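Local coordinates for monosaccharide ABC transporter substrate-binding protein, CUT2 family (Bradyrhizobium sp., PDB 4YHS) that probably binds a sugar or related small solute in the periplasm and delivers it to an ABC-type importer of the CUT2 family, at residues Ser107-Cys112 against Asn131-Glu136; Thr117-Ile122 against Asp308-Ile313; Ala176-Ala181 against Ile245-Gly250; Val186-Phe191 against Lys205-Ala210; Lys326-Val329 against Ala333-Ala336. One frame throughout, in Å; residues are numbered along the deposited sequence. Where two conformers were deposited one is given.

Contact 1. Residues Ser107-Cys112 against Asn131-Glu136; sequences SQIEDC and NKVIGE
A single water bridges Glu110 and Glu136, donating one hydrogen bond to Glu110 OE2 at 2.9 Å and another to Glu136 OE1 at 2.7 Å. It joins two helices, 102-115 and 131-138, that pack on one face of the alpha/beta sheet in this lobe of the periplasmic binding protein fold, and strand 119-122 links them in the chain. Glu110 OE2 and Glu136 OE1 lie 4.6 Å apart, and the water between them, donating to both, probably eases the repulsion of the two carboxylates. Part of that charge is probably offset on the helix 131-138 side: Lys132 NZ, one helical turn before Glu136, forms a salt bridge to Glu136 OE2, meeting its syn side tilted 28° from the carboxylate plane. Glu110 reaches the water with CG anti to its own carbonyl carbon (chi1 -75°) and the chain extended beyond it, which carries its methylene over Val133, with CG 3.8 Å from Val133 CG2. The same methyl touches the buried Ile109, so one branch of Val133 serves both apolar layer and glutamate stem. Beneath this pair, Ile109 and Ile134 both rest on Ile122 of strand 119-122; further along helix 102-115, Cys112 is joined to Cys62 of strand 60-65 by a disulfide. The buried end of the contact is a methyl pair, Ile109 CG2 to Val133 CG2, 4.1 Å apart.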
# COMPACT_ATOMS: atom_id res chain seq x y z
N SER A 107 -4.06 24.20 -1.22
CA SER A 107 -4.48 25.24 -0.28
C SER A 107 -4.40 24.76 1.17
O SER A 107 -4.01 25.52 2.06
CB SER A 107 -5.91 25.73 -0.61
OG SER A 107 -6.83 24.66 -0.71
N GLN A 108 -4.76 23.50 1.42
CA GLN A 108 -4.71 22.95 2.78
C GLN A 108 -3.28 22.89 3.32
O GLN A 108 -3.03 23.22 4.49
CB GLN A 108 -5.35 21.56 2.83
CG GLN A 108 -6.85 21.55 2.74
CD GLN A 108 -7.42 20.15 2.77
OE1 GLN A 108 -6.93 19.24 2.10
NE2 GLN A 108 -8.49 19.97 3.54
N ILE A 109 -2.34 22.48 2.48
CA ILE A 109 -0.91 22.53 2.82
C ILE A 109 -0.41 23.97 3.01
O ILE A 109 0.26 24.28 4.00
CB ILE A 109 -0.04 21.82 1.71
CG1 ILE A 109 -0.31 20.31 1.74
CG2 ILE A 109 1.44 22.13 1.88
CD1 ILE A 109 0.12 19.54 0.45
N GLU A 110 -0.72 24.86 2.07
CA GLU A 110 -0.33 26.26 2.23
C GLU A 110 -0.85 26.80 3.57
O GLU A 110 -0.13 27.47 4.31
CB GLU A 110 -0.86 27.12 1.10
CG GLU A 110 -0.14 26.96 -0.22
CD GLU A 110 -0.76 27.75 -1.33
OE1 GLU A 110 -2.01 27.94 -1.34
OE2 GLU A 110 0.00 28.20 -2.20
N ASP A 111 -2.10 26.48 3.86
CA ASP A 111 -2.73 26.98 5.07
C ASP A 111 -2.09 26.38 6.33
O ASP A 111 -1.92 27.10 7.32
CB ASP A 111 -4.23 26.69 5.04
CG ASP A 111 -4.97 27.51 3.98
OD1 ASP A 111 -4.40 28.46 3.40
OD2 ASP A 111 -6.15 27.21 3.77
N CYS A 112 -1.73 25.10 6.33
CA CYS A 112 -1.23 24.51 7.59
C CYS A 112 0.17 25.07 7.83
O CYS A 112 0.57 25.28 8.97
CB CYS A 112 -1.27 22.97 7.60
SG CYS A 112 -0.03 22.10 6.65
N ASN A 131 4.66 19.94 -6.52
CA ASN A 131 6.08 20.29 -6.58
C ASN A 131 6.35 21.79 -6.35
O ASN A 131 7.32 22.16 -5.70
CB ASN A 131 6.66 19.86 -7.93
CG ASN A 131 6.89 18.36 -8.01
OD1 ASN A 131 6.53 17.61 -7.08
ND2 ASN A 131 7.46 17.91 -9.13
N LYS A 132 5.50 22.65 -6.87
CA LYS A 132 5.69 24.08 -6.66
C LYS A 132 5.54 24.44 -5.17
O LYS A 132 6.40 25.12 -4.59
CB LYS A 132 4.71 24.87 -7.51
CG LYS A 132 4.79 26.36 -7.35
CD LYS A 132 3.86 27.04 -8.34
CE LYS A 132 3.95 28.55 -8.27
NZ LYS A 132 4.06 29.05 -6.87
N VAL A 133 4.47 23.97 -4.53
CA VAL A 133 4.27 24.33 -3.13
C VAL A 133 5.29 23.63 -2.22
O VAL A 133 5.75 24.21 -1.23
CB VAL A 133 2.82 24.01 -2.65
CG1 VAL A 133 2.50 22.50 -2.70
CG2 VAL A 133 2.61 24.57 -1.23
N ILE A 134 5.67 22.40 -2.55
CA ILE A 134 6.75 21.75 -1.80
C ILE A 134 8.07 22.55 -1.89
O ILE A 134 8.77 22.69 -0.89
CB ILE A 134 6.95 20.29 -2.28
CG1 ILE A 134 5.72 19.48 -1.90
CG2 ILE A 134 8.16 19.68 -1.60
CD1 ILE A 134 5.70 18.04 -2.33
N GLY A 135 8.40 23.09 -3.06
CA GLY A 135 9.62 23.89 -3.19
C GLY A 135 9.57 25.12 -2.29
O GLY A 135 10.56 25.52 -1.69
N GLU A 136 8.39 25.70 -2.17
CA GLU A 136 8.21 26.90 -1.37
C GLU A 136 8.31 26.60 0.13
O GLU A 136 8.93 27.34 0.88
CB GLU A 136 6.88 27.55 -1.74
CG GLU A 136 6.87 28.03 -3.19
CD GLU A 136 5.51 28.44 -3.70
OE1 GLU A 136 4.49 28.11 -3.05
OE2 GLU A 136 5.46 29.08 -4.77
O HOH W 1 2.10 27.20 -3.95

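Contact 2. Residues Thr117-Ile122 against Asp308-Ile313; sequences TDAVII and DQAVRI
Ala119 and Ala310 point their CB atoms at each other, and the two methyls meet at 4.1 Å. The contact packs a helix against a central strand of an alpha/beta sandwich: strand 119-122 lies between strands 60-65 and 144-147 in the sheet, and helix 299-314 covers one face of it. With alanine facing alanine at the nearest approach, strand and helix come close, the CA atoms of Ala119 and Ala310 being 6.5 Å apart. Two residues along the strand, Ile121 projects from the same face as Ala119. Its CG1 branch stands anti to the carbonyl carbon (chi1 -64°) and runs on extended, which brings CD1 to 4.2 Å from Ala310 CB. Ala310 is thus touched by a methyl from each of two strand residues, while Leu61 of the adjoining strand adds a further apolar neighbour. Val120, between them, faces the other way, as strand alternation requires, and so does Ile122, which meets the helices on the opposite face. No hydrogen bond crosses between the two segments. The charged pair of the helix lies on its far side, where Asp308 points away from the strand and receives Arg312 NE one turn later in a salt bridge. Asp308 is further fixed by Tyr49 OH and the backbone N of Leu52, so this pair ties the outer side of the helix to residues 49-52. Arg312 NE lies 2.8 Å from Asp308 OD2, which lies in the guanidinium plane, while the nitrogen meets its syn side from 31° out of the carboxylate plane.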
# COMPACT_ATOMS: atom_id res chain seq x y z
N THR A 117 3.73 25.26 11.51
CA THR A 117 3.99 23.84 11.69
C THR A 117 5.50 23.56 11.61
O THR A 117 6.26 24.39 11.10
CB THR A 117 3.25 23.02 10.64
OG1 THR A 117 3.26 21.65 11.02
CG2 THR A 117 3.89 23.16 9.27
N ASP A 118 5.92 22.41 12.11
CA ASP A 118 7.33 22.03 12.08
C ASP A 118 7.72 21.15 10.90
O ASP A 118 8.83 21.29 10.38
CB ASP A 118 7.70 21.33 13.39
CG ASP A 118 7.51 22.23 14.58
OD1 ASP A 118 7.83 23.43 14.48
OD2 ASP A 118 7.05 21.75 15.63
N ALA A 119 6.83 20.25 10.48
CA ALA A 119 7.05 19.38 9.32
C ALA A 119 5.71 19.09 8.64
O ALA A 119 4.66 19.20 9.28
CB ALA A 119 7.73 18.06 9.74
N VAL A 120 5.79 18.75 7.36
CA VAL A 120 4.62 18.38 6.57
C VAL A 120 4.78 16.95 6.01
O VAL A 120 5.75 16.65 5.33
CB VAL A 120 4.39 19.39 5.41
CG1 VAL A 120 3.18 18.97 4.59
CG2 VAL A 120 4.17 20.81 5.97
N ILE A 121 3.80 16.09 6.29
CA ILE A 121 3.74 14.74 5.76
C ILE A 121 2.63 14.71 4.73
O ILE A 121 1.53 15.10 5.03
CB ILE A 121 3.50 13.73 6.93
CG1 ILE A 121 4.69 13.77 7.88
CG2 ILE A 121 3.28 12.32 6.43
CD1 ILE A 121 4.41 13.04 9.20
N ILE A 122 2.93 14.29 3.51
CA ILE A 122 1.98 14.40 2.39
C ILE A 122 1.72 13.06 1.70
O ILE A 122 2.64 12.40 1.25
CB ILE A 122 2.51 15.36 1.30
CG1 ILE A 122 2.79 16.74 1.84
CG2 ILE A 122 1.50 15.50 0.15
CD1 ILE A 122 3.39 17.68 0.81
N ASP A 308 7.85 8.99 12.35
CA ASP A 308 9.18 8.79 12.94
C ASP A 308 10.28 9.51 12.15
O ASP A 308 11.15 10.18 12.73
CB ASP A 308 9.53 7.31 13.02
CG ASP A 308 10.84 7.07 13.78
OD1 ASP A 308 10.92 7.50 14.94
OD2 ASP A 308 11.79 6.47 13.23
N GLN A 309 10.23 9.39 10.83
CA GLN A 309 11.15 10.10 9.98
C GLN A 309 11.12 11.63 10.23
O GLN A 309 12.16 12.28 10.35
CB GLN A 309 10.82 9.81 8.51
CG GLN A 309 11.34 8.48 7.95
CD GLN A 309 10.76 8.19 6.60
OE1 GLN A 309 9.63 8.59 6.32
NE2 GLN A 309 11.53 7.54 5.74
N ALA A 310 9.91 12.20 10.27
CA ALA A 310 9.77 13.64 10.47
C ALA A 310 10.44 14.06 11.76
O ALA A 310 11.18 15.03 11.80
CB ALA A 310 8.32 14.05 10.49
N VAL A 311 10.17 13.31 12.83
CA VAL A 311 10.70 13.65 14.15
C VAL A 311 12.23 13.56 14.13
O VAL A 311 12.93 14.46 14.59
CB VAL A 311 10.08 12.74 15.23
CG1 VAL A 311 10.76 12.93 16.60
CG2 VAL A 311 8.55 13.03 15.34
N ARG A 312 12.76 12.50 13.53
CA ARG A 312 14.22 12.31 13.49
C ARG A 312 14.90 13.49 12.76
O ARG A 312 15.92 14.01 13.22
CB ARG A 312 14.59 10.98 12.81
CG ARG A 312 14.32 9.74 13.65
CD ARG A 312 14.47 8.43 12.83
NE ARG A 312 14.42 7.27 13.72
CZ ARG A 312 15.43 6.88 14.49
NH1 ARG A 312 16.58 7.55 14.49
NH2 ARG A 312 15.29 5.80 15.28
N ILE A 313 14.31 13.91 11.64
CA ILE A 313 14.82 15.03 10.87
C ILE A 313 14.79 16.29 11.73
O ILE A 313 15.81 16.98 11.89
CB ILE A 313 14.01 15.21 9.56
CG1 ILE A 313 14.26 14.05 8.60
CG2 ILE A 313 14.32 16.52 8.83
CD1 ILE A 313 13.20 13.92 7.54

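Contact 3. Residues Ala176-Ala181 against Ile245-Gly250; sequences AKKHPA and IRYVAG
Tyr247 and His179 bury the most surface here, meeting through a short hydrogen bond between Tyr247 OH and His179 NE2 of 2.7 Å. The bond is nearly straight, at 171°, and each partner lies at the edge of the other's ring, close to its plane. The side chains approach from opposite directions, and the rings meet rim to rim with their planes turned 67° apart, so neither covers the other's face. Their closest ring contact is Tyr247 CE2 to His179 NE2, at 3.3 Å. Lys178 adds the third, smaller contribution: its chain bends near the end and lays CE 3.9 Å from the phenolic Tyr247 OH. Arg246 lays CG over one face of the tyrosine toward the rim, and its guanidinium, salt-bridged to Asp272, has Tyr247 OH over its face. The contact therefore gives the hydroxyl of a largely buried tyrosine a polar partner. His179 is the first residue to leave helical geometry after helix 164-178 and also packs on Val186. The pair thus joins the end of that helix to strand 247-250, between strands 186-191 and 272-275 in the parallel alpha/beta sheet of the second lobe of the periplasmic binding protein fold.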
# COMPACT_ATOMS: atom_id res chain seq x y z
N ALA A 176 4.16 -19.01 -8.31
CA ALA A 176 5.21 -19.72 -9.01
C ALA A 176 5.89 -20.79 -8.13
O ALA A 176 6.28 -21.84 -8.64
CB ALA A 176 6.24 -18.73 -9.53
N LYS A 177 6.02 -20.53 -6.83
CA LYS A 177 6.61 -21.50 -5.91
C LYS A 177 5.74 -22.75 -5.79
O LYS A 177 6.24 -23.87 -5.70
CB LYS A 177 6.84 -20.88 -4.53
CG LYS A 177 8.07 -19.97 -4.40
CD LYS A 177 7.95 -19.12 -3.15
CE LYS A 177 9.28 -18.52 -2.72
NZ LYS A 177 9.45 -17.12 -3.17
N LYS A 178 4.42 -22.55 -5.79
CA LYS A 178 3.46 -23.65 -5.73
C LYS A 178 3.43 -24.47 -7.02
O LYS A 178 3.00 -25.63 -7.02
CB LYS A 178 2.05 -23.11 -5.42
CG LYS A 178 1.97 -22.45 -4.06
CD LYS A 178 0.73 -21.55 -3.86
CE LYS A 178 -0.52 -22.35 -3.62
NZ LYS A 178 -0.56 -22.93 -2.26
N HIS A 179 3.89 -23.89 -8.12
CA HIS A 179 3.81 -24.53 -9.42
C HIS A 179 5.10 -24.37 -10.23
O HIS A 179 5.11 -23.75 -11.30
CB HIS A 179 2.61 -23.99 -10.18
CG HIS A 179 1.32 -24.19 -9.45
ND1 HIS A 179 0.67 -25.41 -9.43
CD2 HIS A 179 0.57 -23.35 -8.71
CE1 HIS A 179 -0.43 -25.30 -8.71
NE2 HIS A 179 -0.52 -24.06 -8.25
N PRO A 180 6.19 -24.97 -9.73
CA PRO A 180 7.50 -24.81 -10.35
C PRO A 180 7.60 -25.42 -11.73
O PRO A 180 6.76 -26.24 -12.14
CB PRO A 180 8.44 -25.53 -9.37
CG PRO A 180 7.58 -26.44 -8.60
CD PRO A 180 6.24 -25.80 -8.52
N ALA A 181 8.64 -25.02 -12.44
CA ALA A 181 8.94 -25.57 -13.75
C ALA A 181 9.01 -27.09 -13.67
O ALA A 181 9.58 -27.64 -12.73
CB ALA A 181 10.23 -25.00 -14.28
N ILE A 245 -9.66 -22.90 -15.68
CA ILE A 245 -8.86 -21.92 -14.95
C ILE A 245 -8.65 -22.46 -13.55
O ILE A 245 -9.59 -22.99 -12.96
CB ILE A 245 -9.52 -20.53 -14.86
CG1 ILE A 245 -9.41 -19.80 -16.19
CG2 ILE A 245 -8.83 -19.65 -13.83
CD1 ILE A 245 -10.25 -18.52 -16.23
N ARG A 246 -7.42 -22.36 -13.03
CA ARG A 246 -7.12 -22.83 -11.67
C ARG A 246 -7.10 -21.67 -10.65
O ARG A 246 -7.48 -21.84 -9.49
CB ARG A 246 -5.78 -23.57 -11.67
CG ARG A 246 -5.35 -24.09 -10.32
CD ARG A 246 -6.32 -25.13 -9.78
NE ARG A 246 -5.90 -25.57 -8.45
CZ ARG A 246 -6.19 -24.94 -7.32
NH1 ARG A 246 -6.93 -23.83 -7.34
NH2 ARG A 246 -5.74 -25.42 -6.18
N TYR A 247 -6.65 -20.50 -11.09
CA TYR A 247 -6.61 -19.31 -10.23
C TYR A 247 -7.19 -18.10 -10.91
O TYR A 247 -7.00 -17.90 -12.10
CB TYR A 247 -5.18 -18.94 -9.81
CG TYR A 247 -4.47 -20.01 -9.06
CD1 TYR A 247 -4.72 -20.21 -7.72
CD2 TYR A 247 -3.55 -20.83 -9.69
CE1 TYR A 247 -4.06 -21.18 -7.01
CE2 TYR A 247 -2.89 -21.83 -9.00
CZ TYR A 247 -3.15 -21.99 -7.64
OH TYR A 247 -2.53 -22.96 -6.91
N VAL A 248 -7.88 -17.29 -10.11
CA VAL A 248 -8.35 -15.98 -10.50
C VAL A 248 -7.59 -14.98 -9.63
O VAL A 248 -7.74 -14.98 -8.41
CB VAL A 248 -9.86 -15.83 -10.32
CG1 VAL A 248 -10.31 -14.37 -10.37
CG2 VAL A 248 -10.57 -16.67 -11.36
N ALA A 249 -6.73 -14.19 -10.26
CA ALA A 249 -5.92 -13.24 -9.52
C ALA A 249 -6.08 -11.87 -10.12
O ALA A 249 -6.19 -11.72 -11.34
CB ALA A 249 -4.46 -13.63 -9.53
N GLY A 250 -6.04 -10.85 -9.26
CA GLY A 250 -6.12 -9.49 -9.77
C GLY A 250 -6.37 -8.50 -8.66
O GLY A 250 -5.87 -8.67 -7.55

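Contact 4. Residues Val186-Phe191 against Lys205-Ala210; sequences VVVGWF and KGFMDA
Trp190 and Phe207 both set CG anti to the backbone N, with chi1 176° for the tryptophan and -175° for the phenylalanine, and these torsions send the two aromatic side chains past each other in opposite directions until their faces overlap. The result is a face-to-face stack: the six-membered ring of Trp190 and the Phe207 ring have centroids 3.8 Å apart and planes only 10° from parallel. Phe207 CD2 sits over the middle of the indole, 3.6 Å above its plane, while the root of the phenylalanine is tight against the outer rim, Phe207 CB being 3.5 Å from Trp190 CZ2. Val188, two residues back on the same side of the strand, closes the other end of the ring, with CG1 4.2 Å from Phe207 CZ. Met208, present as selenomethionine, makes an oblique Met-aromatic contact, its SE 5.2 Å from the centroid of the indole five-membered ring. The indole's rotation is further fixed by a hydrogen bond from NE1 to Asn204 OD1 in the same helix. A leucine in place of Trp190 would probably leave one face of Phe207 without its flat cover and Asn204 OD1 without its indole donor. Strand 186-191, helix 198-211 and strand 216-218 form a beta-alpha-beta unit; the stack pins its helix to its first strand, with Val218 of the second strand touching both side chains and Thr171 of helix 164-178 touching Phe207.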
# COMPACT_ATOMS: atom_id res chain seq x y z
N VAL A 186 -0.77 -24.91 -15.07
CA VAL A 186 -1.99 -24.41 -14.44
C VAL A 186 -2.27 -23.03 -14.98
O VAL A 186 -1.34 -22.26 -15.23
CB VAL A 186 -1.90 -24.35 -12.89
CG1 VAL A 186 -1.76 -25.74 -12.31
CG2 VAL A 186 -0.74 -23.44 -12.44
N VAL A 187 -3.55 -22.73 -15.17
CA VAL A 187 -3.94 -21.50 -15.86
C VAL A 187 -4.38 -20.45 -14.87
O VAL A 187 -5.20 -20.72 -13.98
CB VAL A 187 -5.08 -21.79 -16.87
CG1 VAL A 187 -5.56 -20.51 -17.53
CG2 VAL A 187 -4.60 -22.80 -17.90
N VAL A 188 -3.82 -19.24 -14.99
CA VAL A 188 -4.23 -18.12 -14.15
C VAL A 188 -5.00 -17.10 -14.97
O VAL A 188 -4.50 -16.63 -15.98
CB VAL A 188 -3.03 -17.39 -13.51
CG1 VAL A 188 -3.52 -16.19 -12.71
CG2 VAL A 188 -2.20 -18.36 -12.62
N GLY A 189 -6.18 -16.72 -14.49
CA GLY A 189 -6.90 -15.58 -15.03
C GLY A 189 -6.42 -14.38 -14.25
O GLY A 189 -6.43 -14.42 -13.04
N TRP A 190 -5.96 -13.35 -14.95
CA TRP A 190 -5.28 -12.19 -14.36
C TRP A 190 -6.05 -10.92 -14.72
O TRP A 190 -6.31 -10.65 -15.90
CB TRP A 190 -3.83 -12.17 -14.86
CG TRP A 190 -2.96 -10.99 -14.45
CD1 TRP A 190 -2.29 -10.18 -15.29
CD2 TRP A 190 -2.66 -10.54 -13.12
NE1 TRP A 190 -1.59 -9.23 -14.59
CE2 TRP A 190 -1.79 -9.43 -13.25
CE3 TRP A 190 -3.02 -10.95 -11.84
CZ2 TRP A 190 -1.29 -8.74 -12.15
CZ3 TRP A 190 -2.53 -10.26 -10.74
CH2 TRP A 190 -1.68 -9.18 -10.90
N PHE A 191 -6.41 -10.15 -13.68
CA PHE A 191 -7.35 -9.04 -13.78
C PHE A 191 -6.75 -7.85 -13.07
O PHE A 191 -7.06 -7.60 -11.91
CB PHE A 191 -8.68 -9.42 -13.15
CG PHE A 191 -9.28 -10.65 -13.77
CD1 PHE A 191 -10.10 -10.55 -14.90
CD2 PHE A 191 -9.02 -11.90 -13.26
CE1 PHE A 191 -10.65 -11.69 -15.48
CE2 PHE A 191 -9.57 -13.05 -13.86
CZ PHE A 191 -10.38 -12.93 -14.98
N LYS A 205 3.67 -5.84 -14.62
CA LYS A 205 5.03 -6.20 -14.94
C LYS A 205 5.64 -7.08 -13.86
O LYS A 205 6.26 -8.09 -14.16
CB LYS A 205 5.91 -4.94 -15.14
CG LYS A 205 5.62 -4.16 -16.41
CD LYS A 205 6.67 -3.06 -16.64
CE LYS A 205 6.38 -2.24 -17.90
NZ LYS A 205 5.04 -1.57 -17.86
N GLY A 206 5.45 -6.69 -12.61
CA GLY A 206 5.95 -7.49 -11.51
C GLY A 206 5.39 -8.91 -11.48
O GLY A 206 6.14 -9.88 -11.31
N PHE A 207 4.08 -9.03 -11.64
CA PHE A 207 3.42 -10.34 -11.65
C PHE A 207 3.95 -11.22 -12.79
O PHE A 207 4.28 -12.38 -12.59
CB PHE A 207 1.91 -10.16 -11.77
CG PHE A 207 1.15 -11.43 -11.66
CD1 PHE A 207 0.93 -12.02 -10.43
CD2 PHE A 207 0.66 -12.06 -12.80
CE1 PHE A 207 0.22 -13.21 -10.31
CE2 PHE A 207 -0.05 -13.25 -12.70
CZ PHE A 207 -0.27 -13.83 -11.45
N MSE A 208 4.06 -10.64 -13.98
CA MSE A 208 4.48 -11.40 -15.15
C MSE A 208 5.94 -11.79 -15.02
O MSE A 208 6.31 -12.91 -15.39
CB MSE A 208 4.27 -10.60 -16.44
CG MSE A 208 2.82 -10.31 -16.79
SE MSE A 208 1.70 -11.94 -16.91
CE MSE A 208 2.37 -12.73 -18.61
N ASP A 209 6.77 -10.88 -14.50
CA ASP A 209 8.20 -11.16 -14.36
C ASP A 209 8.33 -12.30 -13.37
O ASP A 209 9.11 -13.22 -13.60
CB ASP A 209 9.01 -9.95 -13.87
CG ASP A 209 9.17 -8.86 -14.90
OD1 ASP A 209 8.88 -9.08 -16.10
OD2 ASP A 209 9.61 -7.76 -14.49
N ALA A 210 7.56 -12.26 -12.29
CA ALA A 210 7.73 -13.24 -11.22
C ALA A 210 7.27 -14.66 -11.56
O ALA A 210 7.82 -15.61 -11.03
CB ALA A 210 7.02 -12.74 -9.92

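Contact 5. Residues Lys326-Val329 against Ala333-Ala336; sequences KIFV and ANIA
A side-chain to backbone hydrogen bond near the protein surface joins Asn334, in the loop that follows strand 322-331, back to Val329 in that strand, so the contact fastens the loop at the strand's end. Asn334 ND2 donates to Val329 O at 3.0 Å, with an N-H...O angle of 152°. The donor approaches at 142° to the C=O bond and somewhat out of the carbonyl plane. Asn334 can reach back because its CG lies between the backbone N and the carbonyl carbon (chi1 67°), which points the amide at the strand. The same nitrogen lies obliquely beside the Phe328 ring, 4.3 Å from Phe328 CD2, a looser contact. At the other end of the amide, Asn334 OD1 accepts from the backbone N of Asp331, at the end of the strand. With an alanine here, Val329 O and the Asp331 N-H would probably lose their side-chain mates, and the loop would be freer to move. Close by, Ile335 packs on helix 280-287 and Val329 on Tyr174 of helix 164-178. Since the amide donates to a carbonyl and accepts from an N-H, its orientation is determined: turned over, it would set OD1 against Val329 O.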
# COMPACT_ATOMS: atom_id res chain seq x y z
N LYS A 326 8.62 -4.26 4.36
CA LYS A 326 8.87 -5.42 3.51
C LYS A 326 7.56 -6.09 3.20
O LYS A 326 6.81 -6.50 4.09
CB LYS A 326 9.83 -6.39 4.19
CG LYS A 326 10.15 -7.62 3.40
CD LYS A 326 11.22 -7.33 2.40
CE LYS A 326 11.60 -8.55 1.55
NZ LYS A 326 12.48 -8.14 0.42
N ILE A 327 7.28 -6.24 1.92
CA ILE A 327 6.01 -6.80 1.52
C ILE A 327 6.05 -8.32 1.70
O ILE A 327 7.06 -8.96 1.38
CB ILE A 327 5.70 -6.43 0.07
CG1 ILE A 327 5.42 -4.93 -0.03
CG2 ILE A 327 4.50 -7.24 -0.46
CD1 ILE A 327 5.62 -4.38 -1.43
N PHE A 328 4.96 -8.88 2.22
CA PHE A 328 4.83 -10.31 2.45
C PHE A 328 3.41 -10.73 2.11
O PHE A 328 2.47 -9.92 2.17
CB PHE A 328 5.15 -10.70 3.91
CG PHE A 328 4.29 -10.01 4.95
CD1 PHE A 328 4.67 -8.76 5.46
CD2 PHE A 328 3.16 -10.61 5.46
CE1 PHE A 328 3.90 -8.12 6.43
CE2 PHE A 328 2.38 -9.97 6.42
CZ PHE A 328 2.76 -8.72 6.91
N VAL A 329 3.27 -12.01 1.76
CA VAL A 329 1.99 -12.51 1.31
C VAL A 329 1.27 -13.09 2.53
O VAL A 329 1.82 -13.91 3.24
CB VAL A 329 2.15 -13.56 0.21
CG1 VAL A 329 0.83 -14.21 -0.11
CG2 VAL A 329 2.77 -12.93 -1.05
N ALA A 333 -2.12 -19.65 6.55
CA ALA A 333 -1.07 -20.13 7.45
C ALA A 333 -0.39 -19.02 8.27
O ALA A 333 0.23 -19.34 9.29
CB ALA A 333 -0.02 -20.91 6.66
N ASN A 334 -0.51 -17.75 7.87
CA ASN A 334 0.12 -16.70 8.67
C ASN A 334 -0.81 -15.56 9.07
O ASN A 334 -0.40 -14.68 9.81
CB ASN A 334 1.38 -16.13 7.97
CG ASN A 334 1.07 -15.37 6.70
OD1 ASN A 334 -0.08 -15.29 6.29
ND2 ASN A 334 2.10 -14.73 6.11
N ILE A 335 -2.06 -15.56 8.62
CA ILE A 335 -2.88 -14.40 8.88
C ILE A 335 -3.11 -14.18 10.39
O ILE A 335 -3.12 -13.04 10.86
CB ILE A 335 -4.25 -14.48 8.11
CG1 ILE A 335 -5.01 -13.15 8.26
CG2 ILE A 335 -5.08 -15.69 8.52
CD1 ILE A 335 -6.12 -13.00 7.24
N ALA A 336 -3.24 -15.26 11.14
CA ALA A 336 -3.47 -15.16 12.59
C ALA A 336 -2.17 -14.75 13.35
O ALA A 336 -2.23 -14.41 14.52
CB ALA A 336 -4.03 -16.47 13.13

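Overall arrangement
From the N terminus, contact 1 opens first, at helix 102-115, and closes at helix 131-138. Contact 2 starts on the intervening strand 119-122 and crosses it, closing only at helix 299-314 after 185 residues. Both contacts belong to one lobe, on the two faces of the same sheet, and touch through Ile122. Inside the long loop closed by contact 2 lies contact 3, which itself encloses contact 4. These two share the parallel sheet of the other lobe, where strands 186-191 and 247-250 are neighbours. Contacts 1 and 3 have centres about 46 Å apart. Contact 5 follows in series and closes a short loop, tying the residues after strand 322-331 back to that strand, part of the mixed sheet that contact 2 also reaches.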